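Local coordinates for protein B-N-acetylhexosaminidase (PDB 5FD0) that hydrolyses terminal non-reducing beta-linked N-acetylhexosamine residues as a family 20 glycosidase, at residues M163-R168 and W448-S453; E250-G255 and G317-H322; T398-K403 and Y460-R465. All coordinates share one frame; numbering follows the deposited sequence.

Interaction 1: M163-R168 and W448-S453; sequences MLDVSR and WTETLS. With NAG (2-acetamido-2-deoxy-beta-D-glucopyranose), chain B.
The indole of Trp448 is covered on both faces: CE of Met163 sits over the centre of its six-membered ring, 3.3 Å from the centroid and almost on the normal, while O4 of the bound N-acetylglucosamine lies over the opposite face, toward the rim. At the indole edge, in plane, comes OD2 of Asp165. The Arg168 guanidinium is likewise framed: OD2 of Asp165 and O3 of the sugar lie in its plane, and OE2 of Glu450 stands over one face, 3.5 Å from NH1, a salt bridge of charges with no N-H aimed at it. With CG anti to the backbone N (chi1 172°), Asp165 carries OD2 to Thr449 N, 3.1 Å away; Arg168 NH1 meets Asp165 OD2 at 3.0 Å from the opposite face of the carboxylate, and OD1 closes an Asx turn onto Ser167 N. Were Trp448 an alanine, the Met163 methyl is likely to lose its aromatic partner and a gap to open beneath the sugar. Arg168 reaches both sugar hydroxyls, NH2 donating to O3 at 2.9 Å and NH1 to O4 at 2.7 Å, while Glu450 OE2 takes O4 alone, at 2.6 Å.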
# COMPACT_ATOMS: atom_id res chain seq x y z
N MET A 163 2.46 -2.31 1.88
CA MET A 163 2.87 -3.70 1.77
C MET A 163 2.04 -4.57 2.70
O MET A 163 1.79 -4.19 3.86
CB MET A 163 4.35 -3.91 2.12
CG MET A 163 4.89 -5.28 1.76
SD MET A 163 6.39 -5.77 2.68
CE MET A 163 5.69 -6.28 4.26
N LEU A 164 1.66 -5.75 2.23
CA LEU A 164 1.12 -6.78 3.10
C LEU A 164 1.99 -8.04 3.05
O LEU A 164 2.28 -8.57 1.97
CB LEU A 164 -0.32 -7.13 2.76
CG LEU A 164 -0.96 -8.16 3.70
CD1 LEU A 164 -1.08 -7.65 5.12
CD2 LEU A 164 -2.33 -8.55 3.16
N ASP A 165 2.41 -8.49 4.23
CA ASP A 165 3.15 -9.73 4.40
C ASP A 165 2.13 -10.87 4.44
O ASP A 165 1.37 -10.99 5.41
CB ASP A 165 3.99 -9.65 5.67
CG ASP A 165 4.68 -10.96 6.05
OD1 ASP A 165 4.62 -11.98 5.33
OD2 ASP A 165 5.33 -10.92 7.13
N VAL A 166 2.09 -11.69 3.40
CA VAL A 166 1.23 -12.88 3.40
C VAL A 166 2.06 -14.16 3.58
O VAL A 166 1.52 -15.27 3.46
CB VAL A 166 0.36 -12.96 2.14
CG1 VAL A 166 -0.57 -11.76 2.05
CG2 VAL A 166 1.21 -13.12 0.89
N SER A 167 3.35 -14.02 3.90
CA SER A 167 4.23 -15.15 4.16
C SER A 167 4.18 -15.58 5.62
O SER A 167 4.12 -16.78 5.92
CB SER A 167 5.66 -14.80 3.78
OG SER A 167 5.80 -14.56 2.39
N ARG A 168 4.19 -14.62 6.55
CA ARG A 168 4.28 -15.00 7.96
C ARG A 168 2.96 -15.59 8.44
O ARG A 168 2.94 -16.66 9.05
CB ARG A 168 4.71 -13.80 8.80
CG ARG A 168 6.22 -13.66 8.86
CD ARG A 168 6.92 -13.72 7.50
NE ARG A 168 8.36 -13.56 7.69
CZ ARG A 168 8.99 -12.38 7.80
NH1 ARG A 168 8.30 -11.25 7.69
NH2 ARG A 168 10.31 -12.34 8.02
N TRP A 448 3.98 -6.13 8.38
CA TRP A 448 4.49 -7.48 8.59
C TRP A 448 3.55 -8.27 9.50
O TRP A 448 2.85 -7.70 10.34
CB TRP A 448 5.91 -7.42 9.19
CG TRP A 448 6.86 -6.64 8.34
CD1 TRP A 448 7.22 -5.35 8.50
CD2 TRP A 448 7.53 -7.10 7.17
NE1 TRP A 448 8.09 -4.97 7.51
CE2 TRP A 448 8.29 -6.04 6.67
CE3 TRP A 448 7.57 -8.31 6.51
CZ2 TRP A 448 9.09 -6.16 5.55
CZ3 TRP A 448 8.37 -8.44 5.37
CH2 TRP A 448 9.12 -7.36 4.91
N THR A 449 3.53 -9.60 9.33
CA THR A 449 2.45 -10.36 9.97
C THR A 449 2.93 -11.49 10.89
O THR A 449 2.15 -12.40 11.18
CB THR A 449 1.49 -10.89 8.90
OG1 THR A 449 2.20 -11.66 7.93
CG2 THR A 449 0.78 -9.71 8.25
N GLU A 450 4.14 -11.41 11.43
CA GLU A 450 4.55 -12.36 12.47
C GLU A 450 3.51 -12.50 13.57
O GLU A 450 3.30 -13.60 14.09
CB GLU A 450 5.87 -11.94 13.13
CG GLU A 450 7.09 -12.24 12.32
CD GLU A 450 7.52 -11.06 11.45
OE1 GLU A 450 6.65 -10.23 11.10
OE2 GLU A 450 8.71 -10.97 11.12
N THR A 451 2.87 -11.39 13.96
CA THR A 451 1.98 -11.39 15.12
C THR A 451 0.51 -11.27 14.76
O THR A 451 -0.32 -11.21 15.66
CB THR A 451 2.35 -10.24 16.08
OG1 THR A 451 1.96 -8.98 15.53
CG2 THR A 451 3.83 -10.23 16.41
N LEU A 452 0.17 -11.26 13.47
CA LEU A 452 -1.15 -10.88 13.01
C LEU A 452 -1.69 -12.00 12.13
O LEU A 452 -1.09 -12.31 11.10
CB LEU A 452 -1.13 -9.57 12.23
CG LEU A 452 -0.36 -8.39 12.89
CD1 LEU A 452 -0.26 -7.20 11.93
CD2 LEU A 452 -1.02 -7.97 14.21
N SER A 453 -2.80 -12.58 12.53
CA SER A 453 -3.31 -13.74 11.84
C SER A 453 -4.76 -13.59 11.39
O SER A 453 -5.30 -14.53 10.80
CB SER A 453 -3.17 -15.00 12.71
OG SER A 453 -3.92 -14.88 13.89
C1 NAG B . 12.61 -6.79 9.69
C2 NAG B . 12.50 -7.83 8.56
C3 NAG B . 11.12 -8.39 8.31
C4 NAG B . 10.36 -8.63 9.57
C5 NAG B . 10.29 -7.27 10.23
C6 NAG B . 9.37 -7.17 11.41
C7 NAG B . 12.53 -6.12 6.78
C8 NAG B . 13.09 -5.66 5.46
N2 NAG B . 12.99 -7.27 7.30
O1 NAG B . 13.81 -6.99 10.33
O3 NAG B . 11.24 -9.66 7.62
O4 NAG B . 9.06 -9.14 9.25
O5 NAG B . 11.62 -6.94 10.70
O6 NAG B . 9.26 -5.83 11.82
O7 NAG B . 11.70 -5.46 7.33

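Interaction 2: E250-G255 and G317-H322; sequences EIDMPG and GGDEAH. With NAG (2-acetamido-2-deoxy-beta-D-glucopyranose), chain B.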
# COMPACT_ATOMS: atom_id res chain seq x y z
N GLU A 250 6.94 -9.37 -4.43
CA GLU A 250 8.28 -9.61 -3.90
C GLU A 250 8.52 -11.10 -3.69
O GLU A 250 7.75 -11.76 -2.99
CB GLU A 250 8.50 -8.93 -2.55
CG GLU A 250 9.96 -9.06 -2.05
CD GLU A 250 10.14 -8.52 -0.66
OE1 GLU A 250 9.23 -7.81 -0.17
OE2 GLU A 250 11.19 -8.82 -0.05
N ILE A 251 9.63 -11.59 -4.25
CA ILE A 251 10.24 -12.87 -3.89
C ILE A 251 11.59 -12.54 -3.28
O ILE A 251 12.51 -12.10 -3.98
CB ILE A 251 10.40 -13.80 -5.10
CG1 ILE A 251 9.04 -14.08 -5.74
CG2 ILE A 251 11.10 -15.09 -4.70
CD1 ILE A 251 8.11 -14.98 -4.91
N ASP A 252 11.70 -12.68 -1.96
CA ASP A 252 12.86 -12.20 -1.24
C ASP A 252 14.03 -13.15 -1.48
O ASP A 252 13.89 -14.37 -1.37
CB ASP A 252 12.53 -12.10 0.25
CG ASP A 252 13.47 -11.17 1.02
OD1 ASP A 252 14.60 -10.92 0.52
OD2 ASP A 252 13.06 -10.70 2.11
N MET A 253 15.17 -12.60 -1.85
CA MET A 253 16.36 -13.41 -2.08
C MET A 253 17.62 -12.60 -1.85
O MET A 253 17.60 -11.37 -2.03
CB MET A 253 16.36 -13.98 -3.51
CG MET A 253 16.33 -12.90 -4.57
SD MET A 253 16.07 -13.52 -6.26
CE MET A 253 14.41 -14.20 -6.13
N PRO A 254 18.73 -13.28 -1.46
CA PRO A 254 18.93 -14.72 -1.20
C PRO A 254 18.61 -15.15 0.21
O PRO A 254 18.61 -16.35 0.52
CB PRO A 254 20.41 -14.91 -1.47
CG PRO A 254 21.03 -13.60 -1.00
CD PRO A 254 20.00 -12.53 -1.30
N GLY A 255 18.35 -14.18 1.09
CA GLY A 255 17.86 -14.47 2.42
C GLY A 255 16.35 -14.61 2.46
O GLY A 255 15.66 -14.41 1.46
N GLY A 317 13.76 -8.20 -2.97
CA GLY A 317 14.09 -8.23 -1.56
C GLY A 317 15.56 -7.90 -1.34
O GLY A 317 16.02 -6.84 -1.77
N GLY A 318 16.30 -8.80 -0.70
CA GLY A 318 17.71 -8.60 -0.40
C GLY A 318 18.03 -8.24 1.03
O GLY A 318 19.21 -7.98 1.35
N ASP A 319 17.02 -8.20 1.90
CA ASP A 319 17.23 -7.87 3.30
C ASP A 319 17.71 -9.09 4.10
O ASP A 319 17.38 -10.25 3.82
CB ASP A 319 15.93 -7.36 3.94
CG ASP A 319 14.84 -8.40 3.89
OD1 ASP A 319 14.56 -8.88 2.76
OD2 ASP A 319 14.32 -8.78 4.98
N GLU A 320 18.52 -8.80 5.12
CA GLU A 320 18.84 -9.76 6.17
C GLU A 320 19.35 -11.08 5.60
O GLU A 320 19.02 -12.17 6.10
CB GLU A 320 17.63 -9.96 7.08
CG GLU A 320 17.29 -8.68 7.87
CD GLU A 320 15.96 -8.75 8.63
OE1 GLU A 320 15.06 -9.52 8.21
OE2 GLU A 320 15.82 -8.03 9.65
N ALA A 321 20.18 -11.00 4.57
CA ALA A 321 20.88 -12.16 4.06
C ALA A 321 22.13 -12.42 4.93
O ALA A 321 23.26 -12.47 4.46
CB ALA A 321 21.25 -11.97 2.59
N HIS A 322 21.87 -12.62 6.22
CA HIS A 322 22.94 -12.69 7.20
C HIS A 322 23.65 -14.04 7.23
O HIS A 322 24.65 -14.17 7.93
CB HIS A 322 22.37 -12.34 8.57
CG HIS A 322 21.90 -10.92 8.66
ND1 HIS A 322 22.53 -9.89 7.99
CD2 HIS A 322 20.86 -10.36 9.32
CE1 HIS A 322 21.90 -8.76 8.24
NE2 HIS A 322 20.89 -9.01 9.04
C1 NAG B . 12.61 -6.79 9.69
C2 NAG B . 12.50 -7.83 8.56
C3 NAG B . 11.12 -8.39 8.31
C4 NAG B . 10.36 -8.63 9.57
C5 NAG B . 10.29 -7.27 10.23
C6 NAG B . 9.37 -7.17 11.41
C7 NAG B . 12.53 -6.12 6.78
C8 NAG B . 13.09 -5.66 5.46
N2 NAG B . 12.99 -7.27 7.30
O1 NAG B . 13.81 -6.99 10.33
O3 NAG B . 11.24 -9.66 7.62
O4 NAG B . 9.06 -9.14 9.25
O5 NAG B . 11.62 -6.94 10.70
O6 NAG B . 9.26 -5.83 11.82
O7 NAG B . 11.70 -5.46 7.33
O HOH W 1 17.31 -11.47 1.29
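Asp252 and Asp319 meet where two loops at the C-terminal ends of TIM-barrel strands 246-250 and 313-315 come together, the loop 317-322 carrying the Asp-Glu pair of family 20 hexosaminidases. The tight part is here: OD1 of Asp319 lies 2.4 Å from OD2 of Asp252, with the two carboxylates nearly coplanar. OD1 of Asp252 accepts from Gly318 N at 3.0 Å, on the syn side, though 32° out of the carboxylate plane. Gly317 fits against both Asp252 and Glu250 because it has no side chain; a CB there would collide with Asp252 OD1 and Glu250 OE2. Gly255 is just as close-set, its CA 4.1 Å from Ala321 CA, where a CB would clash. Glu250 itself is held mainly from outside, by His192 and His194 on OE1 and Trp350 on OE2.

The looser side is the water bridge and the partly exposed Ala321. Pro254 CG touches Ala321 CB at 3.9 Å, and the water donates to Asp252 OD1 and Asp319 O and weakly accepts from Gly255 N. On the sugar side, Glu320 OE2 lies beside sugar O1 and its OE1 is bonded to His256, consistent with the general acid/base of this family. Asp319, its CG wedged between backbone N and carbonyl carbon (chi1 61°), directs the other carboxylate oxygen at the acetamido group: sugar N2 donates to Asp319 OD2 at 3.1 Å.

Interaction 3: T398-K403 and Y460-R465; sequences TYLDMK and YMAFPR. With NAG (2-acetamido-2-deoxy-beta-D-glucopyranose), chain B.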
# COMPACT_ATOMS: atom_id res chain seq x y z
N THR A 398 7.09 3.92 9.59
CA THR A 398 5.97 3.45 8.78
C THR A 398 5.82 1.94 8.76
O THR A 398 5.02 1.42 7.98
CB THR A 398 6.11 3.95 7.34
OG1 THR A 398 7.22 3.29 6.73
CG2 THR A 398 6.34 5.46 7.30
N TYR A 399 6.58 1.21 9.58
CA TYR A 399 6.33 -0.22 9.82
C TYR A 399 5.10 -0.35 10.71
O TYR A 399 5.14 -0.06 11.91
CB TYR A 399 7.56 -0.88 10.45
CG TYR A 399 8.55 -1.40 9.46
CD1 TYR A 399 8.79 -0.72 8.26
CD2 TYR A 399 9.26 -2.57 9.72
CE1 TYR A 399 9.71 -1.20 7.37
CE2 TYR A 399 10.17 -3.06 8.82
CZ TYR A 399 10.38 -2.37 7.64
OH TYR A 399 11.26 -2.87 6.74
N LEU A 400 3.98 -0.74 10.10
CA LEU A 400 2.69 -0.79 10.79
C LEU A 400 2.59 -1.95 11.78
O LEU A 400 1.66 -1.97 12.59
CB LEU A 400 1.55 -0.89 9.75
CG LEU A 400 1.44 0.34 8.85
CD1 LEU A 400 0.42 0.04 7.75
CD2 LEU A 400 1.02 1.57 9.61
N ASP A 401 3.51 -2.89 11.73
CA ASP A 401 3.59 -3.92 12.74
C ASP A 401 4.27 -3.45 14.02
O ASP A 401 4.26 -4.21 14.99
CB ASP A 401 4.32 -5.17 12.21
CG ASP A 401 5.80 -4.91 11.89
OD1 ASP A 401 6.12 -3.89 11.24
OD2 ASP A 401 6.65 -5.77 12.26
N MET A 402 4.85 -2.26 14.05
CA MET A 402 5.54 -1.82 15.26
C MET A 402 4.54 -1.35 16.32
O MET A 402 3.56 -0.66 16.02
CB MET A 402 6.53 -0.71 14.96
CG MET A 402 7.86 -0.86 15.76
SD MET A 402 8.75 -2.41 15.47
CE MET A 402 8.97 -2.35 13.69
N LYS A 403 4.78 -1.76 17.57
CA LYS A 403 3.93 -1.35 18.69
C LYS A 403 3.87 0.16 18.82
O LYS A 403 4.85 0.88 18.58
CB LYS A 403 4.44 -1.95 20.02
CG LYS A 403 4.30 -3.47 20.06
CD LYS A 403 4.74 -4.04 21.40
CE LYS A 403 4.43 -5.52 21.48
NZ LYS A 403 5.11 -6.06 22.66
N TYR A 460 -6.23 -3.16 13.34
CA TYR A 460 -5.79 -2.52 14.59
C TYR A 460 -4.35 -2.00 14.50
O TYR A 460 -4.02 -0.97 15.10
CB TYR A 460 -5.93 -3.49 15.78
CG TYR A 460 -5.50 -2.91 17.10
CD1 TYR A 460 -6.37 -2.10 17.85
CD2 TYR A 460 -4.22 -3.11 17.57
CE1 TYR A 460 -5.95 -1.55 19.08
CE2 TYR A 460 -3.80 -2.57 18.76
CZ TYR A 460 -4.67 -1.80 19.51
OH TYR A 460 -4.25 -1.28 20.69
N MET A 461 -3.49 -2.69 13.77
CA MET A 461 -2.13 -2.22 13.61
C MET A 461 -1.98 -1.25 12.43
O MET A 461 -1.10 -0.38 12.47
CB MET A 461 -1.19 -3.41 13.43
CG MET A 461 -1.15 -4.32 14.66
SD MET A 461 -0.76 -3.44 16.21
CE MET A 461 0.88 -2.87 15.85
N ALA A 462 -2.80 -1.39 11.39
CA ALA A 462 -2.72 -0.46 10.26
C ALA A 462 -3.33 0.89 10.60
O ALA A 462 -2.85 1.92 10.13
CB ALA A 462 -3.41 -1.05 9.03
N PHE A 463 -4.40 0.89 11.39
CA PHE A 463 -5.10 2.14 11.72
C PHE A 463 -4.82 2.54 13.18
O PHE A 463 -4.96 1.72 14.08
CB PHE A 463 -6.61 2.02 11.51
CG PHE A 463 -7.01 1.85 10.08
CD1 PHE A 463 -7.00 0.61 9.49
CD2 PHE A 463 -7.43 2.94 9.33
CE1 PHE A 463 -7.39 0.44 8.16
CE2 PHE A 463 -7.82 2.78 8.01
CZ PHE A 463 -7.79 1.53 7.43
N PRO A 464 -4.50 3.82 13.42
CA PRO A 464 -4.66 4.98 12.53
C PRO A 464 -3.42 5.54 11.83
O PRO A 464 -3.53 6.64 11.32
CB PRO A 464 -5.22 6.04 13.49
CG PRO A 464 -4.47 5.75 14.77
CD PRO A 464 -4.21 4.24 14.80
N ARG A 465 -2.30 4.81 11.75
CA ARG A 465 -1.12 5.36 11.09
C ARG A 465 -1.19 5.25 9.56
O ARG A 465 -0.50 6.01 8.87
CB ARG A 465 0.15 4.67 11.60
CG ARG A 465 0.46 4.95 13.10
CD ARG A 465 1.56 4.06 13.64
NE ARG A 465 1.18 2.64 13.65
CZ ARG A 465 1.86 1.67 14.26
NH1 ARG A 465 2.97 1.94 14.97
NH2 ARG A 465 1.43 0.42 14.19
C1 NAG B . 12.61 -6.79 9.69
C2 NAG B . 12.50 -7.83 8.56
C3 NAG B . 11.12 -8.39 8.31
C4 NAG B . 10.36 -8.63 9.57
C5 NAG B . 10.29 -7.27 10.23
C6 NAG B . 9.37 -7.17 11.41
C7 NAG B . 12.53 -6.12 6.78
C8 NAG B . 13.09 -5.66 5.46
N2 NAG B . 12.99 -7.27 7.30
O1 NAG B . 13.81 -6.99 10.33
O3 NAG B . 11.24 -9.66 7.62
O4 NAG B . 9.06 -9.14 9.25
O5 NAG B . 11.62 -6.94 10.70
O6 NAG B . 9.26 -5.83 11.82
O7 NAG B . 11.70 -5.46 7.33
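Leu400 and Ala462 are the nearest CA pair, 5.4 Å apart, where a type I turn from Tyr399 to Met402 meets the last turn of helix 455-462 and the residues that follow it. The turn is closed by Met402 N bonding to Tyr399 O, and it offers the Met402 carbonyl to Arg465. That arginine does most of the polar work: NH1 and NH2 both grip Met402 O, end-on, at 2.9 Å and 3.0 Å, with the oxygen in the guanidinium plane. NH2 also donates almost straight (175°) to Met461 O, on a lone pair of that carbonyl. One flat group thus ties the turn to the end of the helix, and the three bonds fix its rotation. The chain reaches there by a bend at chi3 (-64°). Leu400 O lies close to NH2 as well, but at an angle too poor for a bond.

Leu400 supplies the apolar half. Its CD2 rests against Arg465 CB at 3.8 Å, the two side chains running antiparallel alongside one another, and CD1 meets Ala462 CB at 4.2 Å. Met461 is folded by bends at chi2 and chi3, and Met461 CE lies 3.5 Å from both Leu400 O and Met402 O.

The same turn points its other side at the ligand: Tyr399 OH donates to the acetamido O7 at 2.7 Å, and Asp401 OD2 accepts from sugar O6. Behind the turn, Leu400 packs on Ala445 and Leu447 of strand 440-447, on Tyr179 of helix 173-184 and on Leu466 of helix 466-474, so the sugar-binding turn is seated between a barrel strand and its surrounding helices.

In the fold
All three contacts are buried and gather round one sugar, but each by a different chemistry. Interaction 1 joins the end of strand 159-165 to the loop that follows its neighbour, strand 440-447, combining an aromatic floor with a charge network. Interaction 2, about 16 Å away between centres, is a union of loops dominated by carboxylates and a water, with its partly exposed Ala321 near the outside. Interaction 3 meets the ligand on one side only; its other half is a helix end held by an arginine on backbone carbonyls. Interactions 1 and 3 touch directly, Trp448 packing on Tyr399 and Asp401, and Leu452 on Met461, whereas interaction 2 touches neither directly but shares the ligand with both.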